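Side-chain contacts in ribulose bisphosphate carboxylase (Pyrococcus horikoshii, PDB 2D69), which probably adds carbon dioxide and water to ribulose 1,5-bisphosphate, giving two molecules of 3-phosphoglycerate in an archaeal route of AMP breakdown: residues G142-F146 / M147-D151; R208-D211 / R212-E216. All coordinates share one frame; numbering follows the deposited sequence.

Contact 1 (G142-F146 / M147-D151); sequences GIREF and MGVKD. With SO4 (sulfate ion), chain H.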
loop_
_atom_site.group_PDB
_atom_site.type_symbol
_atom_site.label_atom_id
_atom_site.label_comp_id
_atom_site.label_asym_id
_atom_site.label_seq_id
_atom_site.Cartn_x
_atom_site.Cartn_y
_atom_site.Cartn_z
ATOM N N GLY A 142 -24.457 -26.429 2.415
ATOM C CA GLY A 142 -23.262 -25.842 3.007
ATOM C C GLY A 142 -23.390 -25.592 4.500
ATOM O O GLY A 142 -22.471 -25.893 5.270
ATOM N N ILE A 143 -24.536 -25.044 4.908
ATOM C CA ILE A 143 -24.808 -24.778 6.305
ATOM C C ILE A 143 -24.922 -26.074 7.021
ATOM O O ILE A 143 -24.341 -26.245 8.095
ATOM C CB ILE A 143 -26.077 -23.919 6.464
ATOM C CG1 ILE A 143 -25.769 -22.453 6.082
ATOM C CG2 ILE A 143 -26.655 -23.985 7.907
ATOM C CD1 ILE A 143 -26.987 -21.679 5.699
ATOM N N ARG A 144 -25.639 -27.032 6.451
ATOM C CA ARG A 144 -25.755 -28.318 7.158
ATOM C C ARG A 144 -24.405 -28.918 7.403
ATOM O O ARG A 144 -24.171 -29.535 8.458
ATOM C CB ARG A 144 -26.630 -29.306 6.394
ATOM C CG ARG A 144 -28.132 -29.045 6.489
ATOM C CD ARG A 144 -28.986 -30.244 6.050
ATOM N NE ARG A 144 -30.389 -29.995 6.269
ATOM C CZ ARG A 144 -30.992 -30.004 7.438
ATOM N NH1 ARG A 144 -30.341 -30.275 8.558
ATOM N NH2 ARG A 144 -32.264 -29.730 7.507
ATOM N N GLU A 145 -23.512 -28.769 6.424
ATOM C CA GLU A 145 -22.148 -29.299 6.542
ATOM C C GLU A 145 -21.318 -28.636 7.659
ATOM O O GLU A 145 -20.684 -29.335 8.485
ATOM C CB GLU A 145 -21.424 -29.182 5.219
ATOM C CG GLU A 145 -19.976 -29.633 5.232
ATOM C CD GLU A 145 -19.269 -29.474 3.875
ATOM O OE1 GLU A 145 -19.323 -28.371 3.250
ATOM O OE2 GLU A 145 -18.608 -30.446 3.458
ATOM N N PHE A 146 -21.322 -27.316 7.735
ATOM C CA PHE A 146 -20.478 -26.639 8.744
ATOM C C PHE A 146 -21.112 -26.642 10.117
ATOM O O PHE A 146 -20.417 -26.526 11.121
ATOM C CB PHE A 146 -19.945 -25.247 8.245
ATOM C CG PHE A 146 -20.919 -24.116 8.262
ATOM C CD1 PHE A 146 -21.182 -23.407 7.077
ATOM C CD2 PHE A 146 -21.488 -23.681 9.441
ATOM C CE1 PHE A 146 -22.046 -22.300 7.066
ATOM C CE2 PHE A 146 -22.376 -22.600 9.454
ATOM C CZ PHE A 146 -22.657 -21.894 8.254
ATOM N N MET A 147 -22.427 -26.849 10.174
ATOM C CA MET A 147 -23.118 -26.934 11.467
ATOM C C MET A 147 -23.104 -28.378 11.990
ATOM O O MET A 147 -23.391 -28.638 13.163
ATOM C CB MET A 147 -24.545 -26.449 11.313
ATOM C CG MET A 147 -24.726 -24.915 11.139
ATOM S SD MET A 147 -23.924 -23.989 12.455
ATOM C CE MET A 147 -24.828 -24.495 13.972
ATOM N N GLY A 148 -22.773 -29.316 11.109
ATOM C CA GLY A 148 -22.752 -30.741 11.450
ATOM C C GLY A 148 -24.140 -31.296 11.729
ATOM O O GLY A 148 -24.289 -32.234 12.569
ATOM N N VAL A 149 -25.164 -30.735 11.070
ATOM C CA VAL A 149 -26.536 -31.177 11.307
ATOM C C VAL A 149 -27.190 -31.679 10.033
ATOM O O VAL A 149 -27.558 -30.866 9.159
ATOM C CB VAL A 149 -27.385 -30.050 11.966
ATOM C CG1 VAL A 149 -28.825 -30.483 12.139
ATOM C CG2 VAL A 149 -26.778 -29.671 13.325
ATOM N N LYS A 150 -27.360 -33.009 9.917
ATOM C CA LYS A 150 -27.612 -33.570 8.574
ATOM C C LYS A 150 -29.086 -33.623 8.128
ATOM O O LYS A 150 -29.389 -33.478 6.939
ATOM C CB LYS A 150 -26.822 -34.858 8.282
ATOM C CG LYS A 150 -27.133 -36.062 9.140
ATOM C CD LYS A 150 -25.950 -37.146 9.134
ATOM C CE LYS A 150 -25.913 -37.906 10.543
ATOM N NZ LYS A 150 -24.995 -39.126 10.679
ATOM N N ASP A 151 -30.001 -33.720 9.069
ATOM C CA ASP A 151 -31.409 -33.971 8.721
ATOM C C ASP A 151 -32.438 -33.008 9.393
ATOM O O ASP A 151 -33.346 -32.466 8.705
ATOM C CB ASP A 151 -31.766 -35.428 9.054
ATOM C CG ASP A 151 -33.130 -35.824 8.489
ATOM O OD1 ASP A 151 -33.315 -35.647 7.242
ATOM O OD2 ASP A 151 -34.078 -36.279 9.204
HETATM S S SO4 H . -28.103 -34.459 13.619
HETATM O O1 SO4 H . -26.761 -34.193 13.094
HETATM O O2 SO4 H . -29.116 -34.178 12.590
HETATM O O3 SO4 H . -28.144 -35.884 13.941
HETATM O O4 SO4 H . -28.364 -33.676 14.838
#

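Contact 2 (R208-D211 / R212-E216); sequences RVRD and RVEAE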
loop_
_atom_site.group_PDB
_atom_site.type_symbol
_atom_site.label_atom_id
_atom_site.label_comp_id
_atom_site.label_asym_id
_atom_site.label_seq_id
_atom_site.Cartn_x
_atom_site.Cartn_y
_atom_site.Cartn_z
ATOM N N ARG A 208 -15.948 -16.442 22.237
ATOM C CA ARG A 208 -15.304 -17.207 23.309
ATOM C C ARG A 208 -16.302 -18.105 24.061
ATOM O O ARG A 208 -16.046 -19.278 24.308
ATOM C CB ARG A 208 -14.583 -16.289 24.302
ATOM C CG ARG A 208 -13.448 -15.485 23.650
ATOM C CD ARG A 208 -12.681 -14.546 24.608
ATOM N NE ARG A 208 -11.976 -15.343 25.612
ATOM C CZ ARG A 208 -12.399 -15.589 26.858
ATOM N NH1 ARG A 208 -13.549 -15.077 27.321
ATOM N NH2 ARG A 208 -11.644 -16.357 27.665
ATOM N N VAL A 209 -17.454 -17.554 24.384
ATOM C CA VAL A 209 -18.521 -18.329 25.005
ATOM C C VAL A 209 -18.956 -19.447 24.051
ATOM O O VAL A 209 -19.118 -20.612 24.467
ATOM C CB VAL A 209 -19.753 -17.441 25.276
ATOM C CG1 VAL A 209 -20.984 -18.275 25.778
ATOM C CG2 VAL A 209 -19.432 -16.309 26.245
ATOM N N ARG A 210 -19.143 -19.084 22.773
ATOM C CA ARG A 210 -19.507 -20.011 21.735
ATOM C C ARG A 210 -18.552 -21.190 21.740
ATOM O O ARG A 210 -18.986 -22.356 21.801
ATOM C CB ARG A 210 -19.460 -19.315 20.357
ATOM C CG ARG A 210 -20.035 -20.088 19.213
ATOM C CD ARG A 210 -19.120 -21.151 18.667
ATOM N NE ARG A 210 -17.991 -20.631 17.906
ATOM C CZ ARG A 210 -18.009 -20.251 16.634
ATOM N NH1 ARG A 210 -19.117 -20.264 15.894
ATOM N NH2 ARG A 210 -16.866 -19.843 16.068
ATOM N N ASP A 211 -17.258 -20.907 21.675
ATOM C CA ASP A 211 -16.286 -21.984 21.629
ATOM C C ASP A 211 -16.297 -22.823 22.903
ATOM O O ASP A 211 -16.121 -24.049 22.871
ATOM C CB ASP A 211 -14.865 -21.458 21.341
ATOM C CG ASP A 211 -14.746 -20.926 19.924
ATOM O OD1 ASP A 211 -13.807 -20.162 19.672
ATOM O OD2 ASP A 211 -15.545 -21.214 19.004
ATOM N N ARG A 212 -16.528 -22.191 24.035
ATOM C CA ARG A 212 -16.617 -22.963 25.290
ATOM C C ARG A 212 -17.789 -23.953 25.244
ATOM O O ARG A 212 -17.657 -25.110 25.677
ATOM C CB ARG A 212 -16.749 -22.014 26.480
ATOM C CG ARG A 212 -16.824 -22.685 27.841
ATOM C CD ARG A 212 -17.341 -21.748 28.923
ATOM N NE ARG A 212 -17.708 -22.485 30.136
ATOM C CZ ARG A 212 -18.413 -21.971 31.140
ATOM N NH1 ARG A 212 -18.808 -20.700 31.110
ATOM N NH2 ARG A 212 -18.696 -22.724 32.199
ATOM N N VAL A 213 -18.931 -23.510 24.719
ATOM C CA VAL A 213 -20.134 -24.365 24.661
ATOM C C VAL A 213 -19.937 -25.545 23.710
ATOM O O VAL A 213 -20.345 -26.682 24.038
ATOM C CB VAL A 213 -21.382 -23.628 24.282
ATOM C CG1 VAL A 213 -22.585 -24.596 24.236
ATOM C CG2 VAL A 213 -21.683 -22.543 25.311
ATOM N N GLU A 214 -19.250 -25.286 22.595
ATOM C CA GLU A 214 -18.842 -26.308 21.669
ATOM C C GLU A 214 -17.994 -27.330 22.383
ATOM O O GLU A 214 -18.226 -28.509 22.193
ATOM C CB GLU A 214 -18.096 -25.737 20.457
ATOM C CG GLU A 214 -19.040 -25.066 19.477
ATOM C CD GLU A 214 -18.370 -24.584 18.209
ATOM O OE1 GLU A 214 -17.148 -24.515 18.156
ATOM O OE2 GLU A 214 -19.079 -24.249 17.261
ATOM N N ALA A 215 -16.986 -26.903 23.142
ATOM C CA ALA A 215 -16.128 -27.864 23.845
ATOM C C ALA A 215 -16.911 -28.715 24.853
ATOM O O ALA A 215 -16.670 -29.910 24.971
ATOM C CB ALA A 215 -14.944 -27.142 24.521
ATOM N N GLU A 216 -17.862 -28.110 25.542
ATOM C CA GLU A 216 -18.638 -28.748 26.593
ATOM C C GLU A 216 -19.725 -29.688 26.070
ATOM O O GLU A 216 -20.012 -30.724 26.711
ATOM C CB GLU A 216 -19.251 -27.683 27.527
ATOM C CG GLU A 216 -18.228 -27.009 28.455
ATOM C CD GLU A 216 -18.745 -25.775 29.199
ATOM O OE1 GLU A 216 -19.899 -25.322 28.936
ATOM O OE2 GLU A 216 -17.980 -25.240 30.056
#

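Contact 1 (G142-F146 / M147-D151)
R144 lies along the backbone that follows its own helix and meets V149, K150 and D151 in turn. Its chain runs extended from CG to NE. CB and CG pass V149 O, and CD comes to 3.4 Å from K150 O. At the end, NH1 donates to V149 O at 2.9 Å, with an N-H...O angle of 159°. The oxygen lies in the guanidinium plane, but NH1 stands above the plane of the V149 carbonyl. D151 CA sits over one face of the guanidinium, offset toward the rim. NH1 also bonds R152 O, and NH2 forms a salt bridge to D366. An alanine here would remove the whole arm, which is likely to leave V149 O without this donor and D366 without its arginine partner. The helix itself ends in a Schellman motif. G148 is its C-prime residue, with positive phi. V149 N bonds R144 O at 3.0 Å, and G148 N makes a weak bond to E145 O. F146 and M147 lie side by side in a Met-aromatic contact. M147 SD is 4.8 Å from the F146 ring centroid and approaches obliquely. The bend at chi2 (-54°) turns M147 SD toward F146 CE2, 3.7 Å away. M147 CG also packs against I143 CG2 at 3.9 Å. Beyond the turn, K150 N makes two weak hydrogen bonds to a sulfate ion, through O1 and O2.

Contact 2 (R208-D211 / R212-E216)
R210 meets two carboxylates, D211 and E214, that crowd each other, and it meets each in a different way. R210 NE donates to D211 OD2 at 2.7 Å in a salt bridge. This oxygen is met from above the carboxylate plane. R210 holds E214 only weakly: E214 OE2 is 3.8 Å from R210 NE, a long salt bridge. OE2 is displaced from the plane of the guanidinium and takes no N-H from it, so the attraction is purely electrostatic. E214 OE2 instead accepts a hydrogen bond from K221 N. The guanidinium and the E214 carboxylate are nonetheless only 10° from parallel. The bend at chi2 (-79°) sets R210 CD 3.4 Å from E214 OE2, and the bend at chi3 (-72°) then directs NE. D211 and E214 point the same way, with OD2 and OE1 3.8 Å apart. The arginine charge beside them probably eases their repulsion. The three residues form a salt-bridge network on helix 199-217, the helix of a beta-alpha-beta unit between strands 184-186 and 222-224 of the barrel. R210 NH1 reaches E222 in a salt bridge. Both R210 and E214 are thus tied to the chain that follows the helix. Elsewhere on the helix, R212 NE bonds E216 OE2 at 2.8 Å in a second salt bridge, one turn apart. V209 CG1 and V213 CG2 pack loosely at 4.4 Å. V213 also touches Y175 and W178 of the neighbouring helix 167-179.

Overall arrangement
Both contacts belong to the catalytic alpha/beta barrel and lie on the same side of the chain's centre. Contact 1 comes first in the sequence and ends well before contact 2 starts. Their centres are 18 Å apart and their nearest atoms about 7 Å, so they do not touch within one subunit. Between subunits they do meet: E145 of contact 1 pairs with R208 of a neighbouring subunit, and R208 of contact 2 pairs with E145 of another. Sulfate ions, probably from the crystallisation liquor, lie near both. Contact 1 is nearer the metal site: the M147 side chain is about 12 Å from that of K186, predicted to bind magnesium through a carbamate that is not present here. Contact 2 lies away from the annotated sites.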